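Local coordinates for protein methyltransferase (Thermus thermophilus, PDB 3TMA) that transfers a methyl group from S-adenosyl-L-methionine to N2 of the guanosine at position 6 of tRNA(Phe), at residues 92-97 against 127-132; 55-60 against 157-162; 278-283 against 294-299. All coordinates share one frame; numbering follows the deposited sequence.

Interaction 1. Residues 92-97 against 127-132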
ATOM      1  N   GLY A  92     -13.305  28.459 -14.972  1.00 44.90           N
ATOM      2  CA  GLY A  92     -14.216  29.303 -14.191  1.00 45.57           C
ATOM      3  C   GLY A  92     -15.105  28.464 -13.274  1.00 45.25           C
ATOM      4  O   GLY A  92     -15.279  28.796 -12.101  1.00 43.58           O
ATOM      5  N   ALA A  93     -15.604  27.342 -13.780  1.00 43.91           N
ATOM      6  CA  ALA A  93     -16.481  26.499 -12.977  1.00 44.56           C
ATOM      7  C   ALA A  93     -15.727  25.889 -11.796  1.00 41.43           C
ATOM      8  O   ALA A  93     -16.257  25.851 -10.687  1.00 39.91           O
ATOM      9  CB  ALA A  93     -17.125  25.433 -13.825  1.00 46.00           C
ATOM     10  N   LEU A  94     -14.470  25.471 -12.005  1.00 39.45           N
ATOM     11  CA  LEU A  94     -13.652  24.939 -10.907  1.00 36.42           C
ATOM     12  C   LEU A  94     -13.388  25.995  -9.846  1.00 36.08           C
ATOM     13  O   LEU A  94     -13.384  25.691  -8.645  1.00 34.87           O
ATOM     14  CB  LEU A  94     -12.313  24.351 -11.395  1.00 35.35           C
ATOM     15  CG  LEU A  94     -12.403  23.080 -12.258  1.00 37.75           C
ATOM     16  CD1 LEU A  94     -11.108  22.835 -13.014  1.00 35.77           C
ATOM     17  CD2 LEU A  94     -12.767  21.840 -11.430  1.00 37.61           C
ATOM     18  N   GLU A  95     -13.054  27.210 -10.293  1.00 39.31           N
ATOM     19  CA  GLU A  95     -12.764  28.309  -9.365  1.00 40.41           C
ATOM     20  C   GLU A  95     -14.006  28.612  -8.518  1.00 40.95           C
ATOM     21  O   GLU A  95     -13.907  28.695  -7.289  1.00 39.64           O
ATOM     22  CB  GLU A  95     -12.355  29.550 -10.162  1.00 45.96           C
ATOM     23  CG  GLU A  95     -11.948  30.735  -9.324  1.00 52.08           C
ATOM     24  CD  GLU A  95     -12.084  32.059 -10.102  1.00 66.54           C
ATOM     25  OE1 GLU A  95     -11.957  32.025 -11.357  1.00 65.60           O
ATOM     26  OE2 GLU A  95     -12.383  33.112  -9.462  1.00 68.20           O
ATOM     27  N   ARG A  96     -15.172  28.703  -9.164  1.00 40.49           N
ATOM     28  CA  ARG A  96     -16.438  28.889  -8.438  1.00 43.75           C
ATOM     29  C   ARG A  96     -16.786  27.751  -7.475  1.00 42.10           C
ATOM     30  O   ARG A  96     -17.249  28.021  -6.367  1.00 41.78           O
ATOM     31  CB  ARG A  96     -17.622  29.143  -9.391  1.00 46.75           C
ATOM     32  CG  ARG A  96     -17.528  30.499 -10.126  1.00 53.89           C
ATOM     33  CD  ARG A  96     -18.636  30.684 -11.189  1.00 59.67           C
ATOM     34  NE  ARG A  96     -18.028  31.060 -12.468  1.00 66.76           N
ATOM     35  CZ  ARG A  96     -18.124  30.346 -13.584  1.00 66.87           C
ATOM     36  NH1 ARG A  96     -18.898  29.258 -13.637  1.00 65.98           N
ATOM     37  NH2 ARG A  96     -17.492  30.757 -14.664  1.00 70.16           N
ATOM     38  N   ALA A  97     -16.591  26.498  -7.903  1.00 38.06           N
ATOM     39  CA  ALA A  97     -16.760  25.354  -7.015  1.00 37.55           C
ATOM     40  C   ALA A  97     -15.839  25.438  -5.794  1.00 35.64           C
ATOM     41  O   ALA A  97     -16.281  25.155  -4.679  1.00 34.00           O
ATOM     42  CB  ALA A  97     -16.480  24.061  -7.752  1.00 37.28           C
ATOM     43  N   PRO A 127      -1.255  22.424 -14.373  1.00 36.93           N
ATOM     44  CA  PRO A 127      -0.757  23.705 -13.850  1.00 38.28           C
ATOM     45  C   PRO A 127      -1.755  24.874 -14.000  1.00 37.77           C
ATOM     46  O   PRO A 127      -1.833  25.703 -13.090  1.00 39.39           O
ATOM     47  CB  PRO A 127       0.510  23.954 -14.668  1.00 38.93           C
ATOM     48  CG  PRO A 127       0.998  22.597 -14.970  1.00 42.73           C
ATOM     49  CD  PRO A 127      -0.278  21.803 -15.280  1.00 38.96           C
ATOM     50  N   GLU A 128      -2.533  24.941 -15.081  1.00 37.96           N
ATOM     51  CA  GLU A 128      -3.578  26.013 -15.186  1.00 38.18           C
ATOM     52  C   GLU A 128      -4.631  25.950 -14.058  1.00 36.80           C
ATOM     53  O   GLU A 128      -5.121  27.000 -13.559  1.00 35.09           O
ATOM     54  CB  GLU A 128      -4.313  25.957 -16.520  1.00 40.52           C
ATOM     55  CG  GLU A 128      -3.569  26.574 -17.687  1.00 52.25           C
ATOM     56  CD  GLU A 128      -4.333  26.406 -19.006  1.00 63.46           C
ATOM     57  OE1 GLU A 128      -4.358  25.276 -19.542  1.00 63.30           O
ATOM     58  OE2 GLU A 128      -4.927  27.391 -19.497  1.00 68.37           O
ATOM     59  N   VAL A 129      -5.045  24.726 -13.730  1.00 34.54           N
ATOM     60  CA  VAL A 129      -6.010  24.493 -12.669  1.00 32.63           C
ATOM     61  C   VAL A 129      -5.394  24.937 -11.345  1.00 33.53           C
ATOM     62  O   VAL A 129      -6.046  25.605 -10.542  1.00 32.74           O
ATOM     63  CB  VAL A 129      -6.403  22.996 -12.581  1.00 32.93           C
ATOM     64  CG1 VAL A 129      -7.260  22.729 -11.325  1.00 28.58           C
ATOM     65  CG2 VAL A 129      -7.209  22.550 -13.834  1.00 32.90           C
ATOM     66  N   GLU A 130      -4.148  24.531 -11.091  1.00 31.73           N
ATOM     67  CA  GLU A 130      -3.465  24.950  -9.867  1.00 31.78           C
ATOM     68  C   GLU A 130      -3.375  26.461  -9.745  1.00 32.51           C
ATOM     69  O   GLU A 130      -3.577  27.038  -8.656  1.00 32.19           O
ATOM     70  CB  GLU A 130      -2.079  24.305  -9.750  1.00 29.69           C
ATOM     71  CG  GLU A 130      -2.197  22.745  -9.679  1.00 34.17           C
ATOM     72  CD  GLU A 130      -0.823  22.019  -9.743  1.00 43.93           C
ATOM     73  OE1 GLU A 130       0.198  22.714  -9.896  1.00 46.55           O
ATOM     74  OE2 GLU A 130      -0.771  20.755  -9.658  1.00 45.43           O
ATOM     75  N   ARG A 131      -3.066  27.134 -10.827  1.00 32.30           N
ATOM     76  CA  ARG A 131      -2.949  28.584 -10.727  0.50 34.25           C
ATOM     77  C   ARG A 131      -4.297  29.233 -10.461  1.00 35.36           C
ATOM     78  O   ARG A 131      -4.421  30.058  -9.557  1.00 36.58           O
ATOM     79  CB  ARG A 131      -2.297  29.202 -11.958  0.50 34.14           C
ATOM     80  CG  ARG A 131      -2.419  30.727 -11.993  0.50 35.71           C
ATOM     81  CD  ARG A 131      -1.423  31.290 -12.966  0.50 37.80           C
ATOM     82  NE  ARG A 131      -1.828  31.105 -14.349  0.50 32.03           N
ATOM     83  CZ  ARG A 131      -2.521  32.006 -15.040  0.50 40.23           C
ATOM     84  NH1 ARG A 131      -2.786  31.794 -16.331  0.50 38.16           N
ATOM     85  NH2 ARG A 131      -2.894  33.152 -14.454  0.50 34.58           N
ATOM     86  N   ARG A 132      -5.312  28.864 -11.246  1.00 36.91           N
ATOM     87  CA  ARG A 132      -6.629  29.506 -11.116  1.00 38.30           C
ATOM     88  C   ARG A 132      -7.272  29.241  -9.712  1.00 36.07           C
ATOM     89  O   ARG A 132      -7.688  30.167  -9.011  1.00 35.45           O
ATOM     90  CB  ARG A 132      -7.566  29.021 -12.227  1.00 41.69           C
ATOM     91  CG  ARG A 132      -9.031  29.542 -12.071  1.00 46.94           C
ATOM     92  CD  ARG A 132      -9.183  30.975 -12.647  1.00 53.06           C
ATOM     93  NE  ARG A 132      -8.871  30.968 -14.073  1.00 54.30           N
ATOM     94  CZ  ARG A 132      -9.789  31.078 -15.029  1.00 57.09           C
ATOM     95  NH1 ARG A 132     -11.072  31.248 -14.705  1.00 53.67           N
ATOM     96  NH2 ARG A 132      -9.429  30.992 -16.299  1.00 58.09           N
TER
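Helix segments 92-97 and 127-132 meet through Leu-94, Glu-95 and the backbone of Gly-92 on one side and Val-129 and Arg-132 on the other. Their axes come within 9.9 Å and cross at -42°, both running in broadly the same N-to-C direction. The approach is closest where Glu-95 faces Arg-132, with CA atoms 6.5 Å apart, while Leu-94 lies across from Val-129.

The apolar part is a single touch: Leu-94 CD1 sits 4.0 Å from Val-129 CG2, and the two side chains cross at about a right angle. Both rest on Val-156 of strand 152-159, so this half of the contact faces the THUMP sheet.

On the other half, Glu-95 sends its extended chain across Arg-132. The arginine's CG lies 3.8 Å from Glu-95 CB and its CD 3.2 Å from Glu-95 OE1, and bends at chi2 and chi3 turn its guanidinium toward Glu-95 and Gly-92. The same oxygen lies near the guanidinium plane, at its edge, and forms a salt bridge with Arg-132 NH1 at 3.5 Å. The carboxylate plane is turned 72° from that of the guanidinium, so the two groups do not pair flat with two parallel bonds. Arg-132 NH1 also approaches Gly-92 N at 3.6 Å; that nitrogen bonds instead to Asp-89 OD1.

A phosphate ion, probably from the crystallisation liquor, lies near Glu-95. Pairing between these two helices thus combines one small hydrophobic touch against the sheet with a long one-oxygen ion pair on the other flank. With no hydrogen bond across the segments, the attraction there is probably mostly electrostatic and only loosely directional.

Interaction 2. Residues 55-60 against 157-162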
ATOM      1  N   ARG A  55      -7.599   3.157  -6.394  1.00 24.73           N
ATOM      2  CA  ARG A  55      -8.384   4.171  -5.633  1.00 27.05           C
ATOM      3  C   ARG A  55      -9.681   3.538  -5.177  1.00 26.03           C
ATOM      4  O   ARG A  55     -10.324   2.857  -5.966  1.00 27.04           O
ATOM      5  CB  ARG A  55      -8.773   5.394  -6.497  1.00 27.17           C
ATOM      6  CG  ARG A  55      -7.601   6.253  -6.941  1.00 33.74           C
ATOM      7  CD  ARG A  55      -8.059   7.482  -7.722  1.00 37.37           C
ATOM      8  NE  ARG A  55      -8.746   7.185  -8.991  1.00 36.50           N
ATOM      9  CZ  ARG A  55      -8.246   7.487 -10.187  1.00 36.85           C
ATOM     10  NH1 ARG A  55      -7.041   8.022 -10.262  1.00 34.75           N
ATOM     11  NH2 ARG A  55      -8.929   7.240 -11.301  1.00 36.36           N
ATOM     12  N   VAL A  56     -10.077   3.803  -3.934  1.00 25.03           N
ATOM     13  CA  VAL A  56     -11.445   3.508  -3.471  1.00 24.65           C
ATOM     14  C   VAL A  56     -12.045   4.759  -2.845  1.00 24.43           C
ATOM     15  O   VAL A  56     -11.348   5.462  -2.073  1.00 22.54           O
ATOM     16  CB  VAL A  56     -11.406   2.398  -2.412  1.00 24.15           C
ATOM     17  CG1 VAL A  56     -12.863   2.113  -1.878  1.00 24.40           C
ATOM     18  CG2 VAL A  56     -10.807   1.086  -3.101  1.00 28.44           C
ATOM     19  N   ARG A  57     -13.340   4.991  -3.079  1.00 25.46           N
ATOM     20  CA  ARG A  57     -14.032   6.159  -2.447  1.00 28.17           C
ATOM     21  C   ARG A  57     -15.220   5.641  -1.665  1.00 29.91           C
ATOM     22  O   ARG A  57     -15.925   4.747  -2.155  1.00 30.58           O
ATOM     23  CB  ARG A  57     -14.608   7.115  -3.505  1.00 27.81           C
ATOM     24  CG  ARG A  57     -13.593   7.969  -4.192  1.00 29.08           C
ATOM     25  CD  ARG A  57     -14.268   8.920  -5.230  1.00 31.32           C
ATOM     26  NE  ARG A  57     -14.910   8.193  -6.320  1.00 31.43           N
ATOM     27  CZ  ARG A  57     -14.254   7.500  -7.266  1.00 40.50           C
ATOM     28  NH1 ARG A  57     -12.921   7.476  -7.303  1.00 38.68           N
ATOM     29  NH2 ARG A  57     -14.931   6.800  -8.175  1.00 38.95           N
ATOM     30  N   ILE A  58     -15.457   6.241  -0.497  1.00 26.40           N
ATOM     31  CA  ILE A  58     -16.609   5.950   0.380  1.00 29.44           C
ATOM     32  C   ILE A  58     -17.309   7.318   0.592  1.00 28.55           C
ATOM     33  O   ILE A  58     -16.627   8.282   0.993  1.00 26.93           O
ATOM     34  CB  ILE A  58     -16.088   5.500   1.819  1.00 29.98           C
ATOM     35  CG1 ILE A  58     -15.110   4.330   1.691  1.00 35.06           C
ATOM     36  CG2 ILE A  58     -17.225   5.107   2.760  1.00 33.41           C
ATOM     37  CD1 ILE A  58     -15.702   3.171   1.017  1.00 33.23           C
ATOM     38  N   PRO A  59     -18.645   7.399   0.378  1.00 30.49           N
ATOM     39  CA  PRO A  59     -19.356   8.629   0.774  1.00 30.32           C
ATOM     40  C   PRO A  59     -19.362   8.782   2.300  1.00 32.49           C
ATOM     41  O   PRO A  59     -19.659   7.835   3.030  1.00 30.66           O
ATOM     42  CB  PRO A  59     -20.769   8.424   0.248  1.00 33.56           C
ATOM     43  CG  PRO A  59     -20.938   6.932   0.067  1.00 33.71           C
ATOM     44  CD  PRO A  59     -19.566   6.287   0.066  1.00 30.36           C
ATOM     45  N   ARG A  60     -19.024   9.967   2.782  1.00 31.50           N
ATOM     46  CA  ARG A  60     -18.877  10.156   4.221  1.00 33.91           C
ATOM     47  C   ARG A  60     -19.402  11.546   4.599  1.00 35.93           C
ATOM     48  O   ARG A  60     -18.993  12.538   3.974  1.00 36.76           O
ATOM     49  CB  ARG A  60     -17.377  10.077   4.633  1.00 31.52           C
ATOM     50  CG  ARG A  60     -16.790   8.669   4.758  1.00 31.85           C
ATOM     51  CD  ARG A  60     -17.660   7.729   5.652  1.00 34.71           C
ATOM     52  NE  ARG A  60     -17.725   8.328   6.970  1.00 45.79           N
ATOM     53  CZ  ARG A  60     -18.492   7.915   7.985  1.00 54.25           C
ATOM     54  NH1 ARG A  60     -19.286   6.858   7.863  1.00 51.15           N
ATOM     55  NH2 ARG A  60     -18.448   8.583   9.146  1.00 58.97           N
ATOM     56  N   ASP A 157      -9.006  16.983  -8.747  1.00 37.40           N
ATOM     57  CA  ASP A 157      -8.746  15.909  -9.717  1.00 41.66           C
ATOM     58  C   ASP A 157      -9.854  15.970 -10.748  1.00 43.50           C
ATOM     59  O   ASP A 157     -11.051  15.909 -10.385  1.00 40.25           O
ATOM     60  CB  ASP A 157      -8.772  14.523  -9.067  1.00 41.78           C
ATOM     61  CG  ASP A 157      -7.540  14.233  -8.187  1.00 50.89           C
ATOM     62  OD1 ASP A 157      -6.936  15.166  -7.609  1.00 58.62           O
ATOM     63  OD2 ASP A 157      -7.193  13.045  -8.053  1.00 58.80           O
ATOM     64  N   VAL A 158      -9.467  16.043 -12.019  1.00 43.70           N
ATOM     65  CA  VAL A 158     -10.429  16.041 -13.098  1.00 47.37           C
ATOM     66  C   VAL A 158     -10.349  14.693 -13.812  1.00 51.35           C
ATOM     67  O   VAL A 158      -9.272  14.270 -14.257  1.00 51.37           O
ATOM     68  CB  VAL A 158     -10.178  17.205 -14.098  1.00 50.38           C
ATOM     69  CG1 VAL A 158     -11.270  17.210 -15.192  1.00 53.41           C
ATOM     70  CG2 VAL A 158     -10.165  18.562 -13.368  1.00 47.65           C
ATOM     71  N   ARG A 159     -11.465  13.974 -13.839  1.00 52.35           N
ATOM     72  CA  ARG A 159     -11.461  12.621 -14.395  1.00 55.98           C
ATOM     73  C   ARG A 159     -12.590  12.507 -15.388  1.00 58.50           C
ATOM     74  O   ARG A 159     -13.764  12.476 -15.016  1.00 58.07           O
ATOM     75  CB  ARG A 159     -11.585  11.569 -13.294  1.00 54.13           C
ATOM     76  CG  ARG A 159     -10.852  11.928 -11.981  1.00 53.25           C
ATOM     77  CD  ARG A 159     -10.427  10.701 -11.228  1.00 47.82           C
ATOM     78  NE  ARG A 159      -9.535  11.011 -10.100  1.00 42.72           N
ATOM     79  CZ  ARG A 159      -9.730  10.632  -8.838  1.00 42.92           C
ATOM     80  NH1 ARG A 159     -10.818   9.931  -8.501  1.00 45.10           N
ATOM     81  NH2 ARG A 159      -8.847  10.982  -7.898  1.00 39.98           N
ATOM     82  N   GLY A 160     -12.238  12.486 -16.662  1.00 62.22           N
ATOM     83  CA  GLY A 160     -13.255  12.541 -17.720  1.00 65.47           C
ATOM     84  C   GLY A 160     -14.065  13.810 -17.571  1.00 64.48           C
ATOM     85  O   GLY A 160     -13.500  14.906 -17.551  1.00 62.92           O
ATOM     86  N   GLU A 161     -15.385  13.662 -17.436  1.00 64.30           N
ATOM     87  CA  GLU A 161     -16.272  14.808 -17.327  1.00 63.41           C
ATOM     88  C   GLU A 161     -16.526  15.289 -15.883  1.00 59.17           C
ATOM     89  O   GLU A 161     -17.114  16.356 -15.694  1.00 59.44           O
ATOM     90  CB  GLU A 161     -17.622  14.534 -18.009  1.00 67.69           C
ATOM     91  CG  GLU A 161     -17.560  13.723 -19.318  1.00 73.58           C
ATOM     92  N   GLU A 162     -16.085  14.545 -14.871  1.00 54.64           N
ATOM     93  CA  GLU A 162     -16.301  15.003 -13.482  1.00 51.27           C
ATOM     94  C   GLU A 162     -15.063  15.586 -12.807  1.00 46.74           C
ATOM     95  O   GLU A 162     -13.940  15.185 -13.107  1.00 48.72           O
ATOM     96  CB  GLU A 162     -16.893  13.903 -12.601  1.00 52.03           C
ATOM     97  CG  GLU A 162     -16.430  12.528 -12.920  1.00 60.50           C
ATOM     98  CD  GLU A 162     -17.066  11.466 -12.034  0.50 60.79           C
ATOM     99  OE1 GLU A 162     -16.667  10.302 -12.186  0.50 61.65           O
ATOM    100  OE2 GLU A 162     -17.950  11.795 -11.202  0.50 58.48           O
TER
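A stack of Arg-55 on Arg-159, with Arg-57 at the edge of Arg-159, makes this contact between strand 55-59 and the end of strand 152-159, across one face of the N-terminal mixed sheet. The two strands are not neighbours, so the side chains do all the bridging.

The guanidinium of Arg-55 lies flat on that of Arg-159, centres 3.7 Å apart and planes only 9° from parallel. The two chains slide past each other in opposite directions, and the stack is offset, with Arg-55 NE 3.5 Å from Arg-159 NH1. Arg-159 reaches this far because its chain is extended from CG to NE, whereas Arg-55 turns at chi3 (-63°) to lay its group flat. Arg-57 NH1 comes to the edge of the Arg-159 guanidinium, 3.4 Å from NH1, with the planes 54° apart.

Acids surround the gathered positive charge. Arg-159 NH2 donates to Asp-157 OD2 at 2.6 Å, meeting the oxygen on its anti side and out of the carboxylate plane. Asp-50 forms salt bridges with both Arg-55 and Arg-57, Glu-48 pairs with Arg-57, and Glu-23 with Arg-57 and Arg-159; these acids probably offset the repulsion between the guanidinium groups and so allow like charges to stack.

Strands 21-25, 76-84 and 162-168 lie between the two in the sheet, while helix 31-41 packs on Val-56, whose side chain leaves strand 55-59 on the face away from the arginines.

Interaction 3. Residues 278-283 against 294-299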
ATOM      1  N   ALA A 278       6.593 -14.263   0.998  1.00 24.06           N
ATOM      2  CA  ALA A 278       7.928 -14.375   0.378  1.00 25.70           C
ATOM      3  C   ALA A 278       8.111 -13.299  -0.704  1.00 28.93           C
ATOM      4  O   ALA A 278       7.263 -13.150  -1.591  1.00 28.94           O
ATOM      5  CB  ALA A 278       8.110 -15.731  -0.192  1.00 25.24           C
ATOM      6  N   ASN A 279       9.224 -12.565  -0.612  1.00 28.42           N
ATOM      7  CA  ASN A 279       9.558 -11.514  -1.550  1.00 30.13           C
ATOM      8  C   ASN A 279      10.995 -11.819  -2.015  1.00 34.72           C
ATOM      9  O   ASN A 279      11.954 -11.259  -1.491  1.00 35.10           O
ATOM     10  CB  ASN A 279       9.496 -10.180  -0.803  1.00 30.32           C
ATOM     11  CG  ASN A 279      10.001  -9.023  -1.598  1.00 33.85           C
ATOM     12  OD1 ASN A 279       9.790  -8.936  -2.804  1.00 34.50           O
ATOM     13  ND2 ASN A 279      10.676  -8.094  -0.910  1.00 42.11           N
ATOM     14  N   PRO A 280      11.152 -12.745  -2.970  1.00 36.54           N
ATOM     15  CA  PRO A 280      12.517 -13.179  -3.384  1.00 39.75           C
ATOM     16  C   PRO A 280      13.301 -12.046  -4.062  1.00 42.72           C
ATOM     17  O   PRO A 280      12.683 -11.157  -4.623  1.00 41.95           O
ATOM     18  CB  PRO A 280      12.247 -14.279  -4.423  1.00 39.68           C
ATOM     19  CG  PRO A 280      10.847 -14.735  -4.172  1.00 40.92           C
ATOM     20  CD  PRO A 280      10.084 -13.594  -3.513  1.00 35.97           C
ATOM     21  N   PRO A 281      14.655 -12.097  -4.060  1.00 45.91           N
ATOM     22  CA  PRO A 281      15.393 -11.016  -4.720  1.00 50.07           C
ATOM     23  C   PRO A 281      15.117 -10.997  -6.232  1.00 53.06           C
ATOM     24  O   PRO A 281      14.738 -12.043  -6.793  1.00 49.87           O
ATOM     25  CB  PRO A 281      16.857 -11.403  -4.476  1.00 52.08           C
ATOM     26  CG  PRO A 281      16.816 -12.871  -4.419  1.00 49.89           C
ATOM     27  CD  PRO A 281      15.564 -13.175  -3.627  1.00 44.84           C
ATOM     28  N   HIS A 282      15.331  -9.835  -6.869  1.00 58.51           N
ATOM     29  CA  HIS A 282      15.080  -9.662  -8.307  1.00 65.44           C
ATOM     30  C   HIS A 282      16.181 -10.304  -9.153  1.00 71.22           C
ATOM     31  O   HIS A 282      15.939 -10.772 -10.273  1.00 73.22           O
ATOM     32  CB  HIS A 282      14.978  -8.177  -8.673  1.00 69.11           C
ATOM     33  CG  HIS A 282      13.774  -7.481  -8.107  1.00 69.93           C
ATOM     34  ND1 HIS A 282      12.740  -8.152  -7.481  1.00 74.71           N
ATOM     35  CD2 HIS A 282      13.429  -6.169  -8.098  1.00 73.98           C
ATOM     36  CE1 HIS A 282      11.825  -7.282  -7.085  1.00 72.53           C
ATOM     37  NE2 HIS A 282      12.216  -6.073  -7.453  1.00 76.10           N
ATOM     38  N   GLY A 283      17.406 -10.290  -8.640  1.00 75.13           N
ATOM     39  CA  GLY A 283      18.527 -10.924  -9.339  1.00 81.77           C
ATOM     40  C   GLY A 283      19.532 -11.438  -8.326  1.00 83.86           C
ATOM     41  O   GLY A 283      19.355 -11.252  -7.115  1.00 81.16           O
ATOM     42  N   HIS A 294      17.305 -21.700  -9.937  1.00 49.19           N
ATOM     43  CA  HIS A 294      17.771 -22.611  -8.896  0.50 49.46           C
ATOM     44  C   HIS A 294      17.410 -22.114  -7.502  1.00 46.35           C
ATOM     45  O   HIS A 294      17.144 -22.923  -6.611  1.00 45.09           O
ATOM     46  CB  HIS A 294      19.281 -22.880  -8.991  0.50 53.39           C
ATOM     47  CG  HIS A 294      19.782 -23.869  -7.977  0.50 56.82           C
ATOM     48  ND1 HIS A 294      19.677 -25.233  -8.150  0.50 61.28           N
ATOM     49  CD2 HIS A 294      20.365 -23.688  -6.766  0.50 59.91           C
ATOM     50  CE1 HIS A 294      20.209 -25.850  -7.109  0.50 63.61           C
ATOM     51  NE2 HIS A 294      20.620 -24.934  -6.247  0.50 62.70           N
ATOM     52  N   LEU A 295      17.384 -20.808  -7.300  1.00 45.02           N
ATOM     53  CA  LEU A 295      16.919 -20.289  -6.000  1.00 41.90           C
ATOM     54  C   LEU A 295      15.437 -20.564  -5.829  1.00 38.88           C
ATOM     55  O   LEU A 295      15.014 -21.008  -4.752  1.00 35.79           O
ATOM     56  CB  LEU A 295      17.219 -18.795  -5.835  1.00 43.04           C
ATOM     57  CG  LEU A 295      16.530 -17.978  -4.708  1.00 45.40           C
ATOM     58  CD1 LEU A 295      16.876 -18.475  -3.321  1.00 44.66           C
ATOM     59  CD2 LEU A 295      16.975 -16.551  -4.862  1.00 50.83           C
ATOM     60  N   TYR A 296      14.645 -20.321  -6.885  1.00 36.84           N
ATOM     61  CA  TYR A 296      13.197 -20.587  -6.804  1.00 34.40           C
ATOM     62  C   TYR A 296      12.962 -22.076  -6.534  1.00 34.50           C
ATOM     63  O   TYR A 296      12.090 -22.449  -5.751  1.00 30.69           O
ATOM     64  CB  TYR A 296      12.502 -20.255  -8.121  1.00 35.25           C
ATOM     65  CG  TYR A 296      12.172 -18.791  -8.341  1.00 41.23           C
ATOM     66  CD1 TYR A 296      12.423 -17.838  -7.366  1.00 43.86           C
ATOM     67  CD2 TYR A 296      11.646 -18.364  -9.565  1.00 49.68           C
ATOM     68  CE1 TYR A 296      12.063 -16.495  -7.564  1.00 48.72           C
ATOM     69  CE2 TYR A 296      11.312 -17.026  -9.787  1.00 52.23           C
ATOM     70  CZ  TYR A 296      11.522 -16.097  -8.771  1.00 52.85           C
ATOM     71  OH  TYR A 296      11.211 -14.767  -8.998  1.00 55.11           O
ATOM     72  N   TRP A 297      13.672 -22.909  -7.276  1.00 34.16           N
ATOM     73  CA  TRP A 297      13.530 -24.363  -7.158  1.00 37.46           C
ATOM     74  C   TRP A 297      13.725 -24.861  -5.703  1.00 36.30           C
ATOM     75  O   TRP A 297      12.864 -25.566  -5.127  1.00 34.73           O
ATOM     76  CB  TRP A 297      14.599 -25.009  -8.054  1.00 40.86           C
ATOM     77  CG  TRP A 297      14.570 -26.474  -7.978  1.00 47.70           C
ATOM     78  CD1 TRP A 297      15.198 -27.283  -7.056  1.00 48.15           C
ATOM     79  CD2 TRP A 297      13.832 -27.329  -8.825  1.00 50.24           C
ATOM     80  NE1 TRP A 297      14.876 -28.585  -7.284  1.00 48.59           N
ATOM     81  CE2 TRP A 297      14.060 -28.645  -8.385  1.00 54.85           C
ATOM     82  CE3 TRP A 297      13.025 -27.113  -9.945  1.00 54.99           C
ATOM     83  CZ2 TRP A 297      13.505 -29.738  -9.020  1.00 59.30           C
ATOM     84  CZ3 TRP A 297      12.482 -28.202 -10.579  1.00 58.55           C
ATOM     85  CH2 TRP A 297      12.711 -29.494 -10.108  1.00 60.79           C
ATOM     86  N   ASP A 298      14.859 -24.480  -5.113  1.00 36.49           N
ATOM     87  CA  ASP A 298      15.189 -24.865  -3.746  1.00 38.48           C
ATOM     88  C   ASP A 298      14.279 -24.191  -2.706  1.00 35.79           C
ATOM     89  O   ASP A 298      13.884 -24.817  -1.718  1.00 34.72           O
ATOM     90  CB  ASP A 298      16.634 -24.483  -3.419  1.00 40.76           C
ATOM     91  CG  ASP A 298      17.670 -25.294  -4.208  1.00 50.07           C
ATOM     92  OD1 ASP A 298      17.328 -26.329  -4.841  1.00 50.02           O
ATOM     93  OD2 ASP A 298      18.855 -24.871  -4.177  1.00 59.44           O
ATOM     94  N   PHE A 299      13.990 -22.909  -2.901  1.00 32.25           N
ATOM     95  CA  PHE A 299      13.132 -22.226  -1.970  1.00 30.61           C
ATOM     96  C   PHE A 299      11.731 -22.851  -1.957  1.00 28.97           C
ATOM     97  O   PHE A 299      11.156 -23.057  -0.896  1.00 27.06           O
ATOM     98  CB  PHE A 299      13.027 -20.717  -2.269  1.00 31.70           C
ATOM     99  CG  PHE A 299      11.799 -20.076  -1.650  1.00 27.40           C
ATOM    100  CD1 PHE A 299      11.717 -19.912  -0.280  1.00 28.30           C
ATOM    101  CD2 PHE A 299      10.748 -19.656  -2.444  1.00 32.45           C
ATOM    102  CE1 PHE A 299      10.592 -19.369   0.312  1.00 29.17           C
ATOM    103  CE2 PHE A 299       9.609 -19.106  -1.884  1.00 31.96           C
ATOM    104  CZ  PHE A 299       9.508 -18.996  -0.496  1.00 31.51           C
TER
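Ala-278, the last residue of strand 275-278, opens the contact by setting its CB 3.6 Å from Phe-299 CZ, at the far end of the phenylalanine ring. Phe-299 reaches it because its CG is anti to the backbone N (chi1 160°), which swings the ring out from the helix toward the strand end.

Asn-279, an S-adenosyl-L-methionine-binding residue by similarity, follows with its side chain leaving the helix behind. Ala-278 and Pro-280 pack on the helix, and Asn-279 between them turns away, toward the probable cofactor site.

Pro-280 turns back to the helix. Its CB lies 3.8 Å from Tyr-296 CE1, meeting the ring at its edge and in its plane, and the proline and tyrosine side chains cross at about a right angle. The tyrosine hydroxyl goes further, to a hydrogen bond with Thr-317 OG1. Pro-281 then reaches tip to tip with Leu-295: its CG is 3.7 Å from Leu-295 CD2. From His-282 onward the chain leaves the helix.

The Asn-Pro-Pro sequence recalls the (D/N)PPY motif of amino-methylating Rossmann-fold methyltransferases, here with His-282 at the fourth position. All the contacts across the two segments are apolar, and five of the six touching residues are buried.

Helix 290-305 follows this loop and leads on to strand 312-317, whose backbone hydrogen-bonds to Ala-278 and whose Leu-315 touches both Ala-278 and Phe-299. Phe-211 meets the Phe-299 ring edge-to-face, and helix 320-326 packs on Tyr-296 through Leu-323 and Ala-326.

In the fold
Interactions 1 and 2 belong to the N-terminal half, with centres about 17 Å apart; interaction 3 lies in the methyltransferase domain, its centre about 50 Å from that of interaction 1 and on the opposite side of the chain's centre. Strand 152-159 joins the first two: it carries one side of interaction 2 and gives the helices of interaction 1 a surface to rest on. Along the chain, interaction 1 is nested within the loop closed by interaction 2. Interactions 1 and 3 are buried, interaction 2 partly so. Chemistry follows place: mixed apolar and ionic between helices, charged on a sheet face, wholly apolar where the loop carrying the probable cofactor-binding asparagine packs on its following helix.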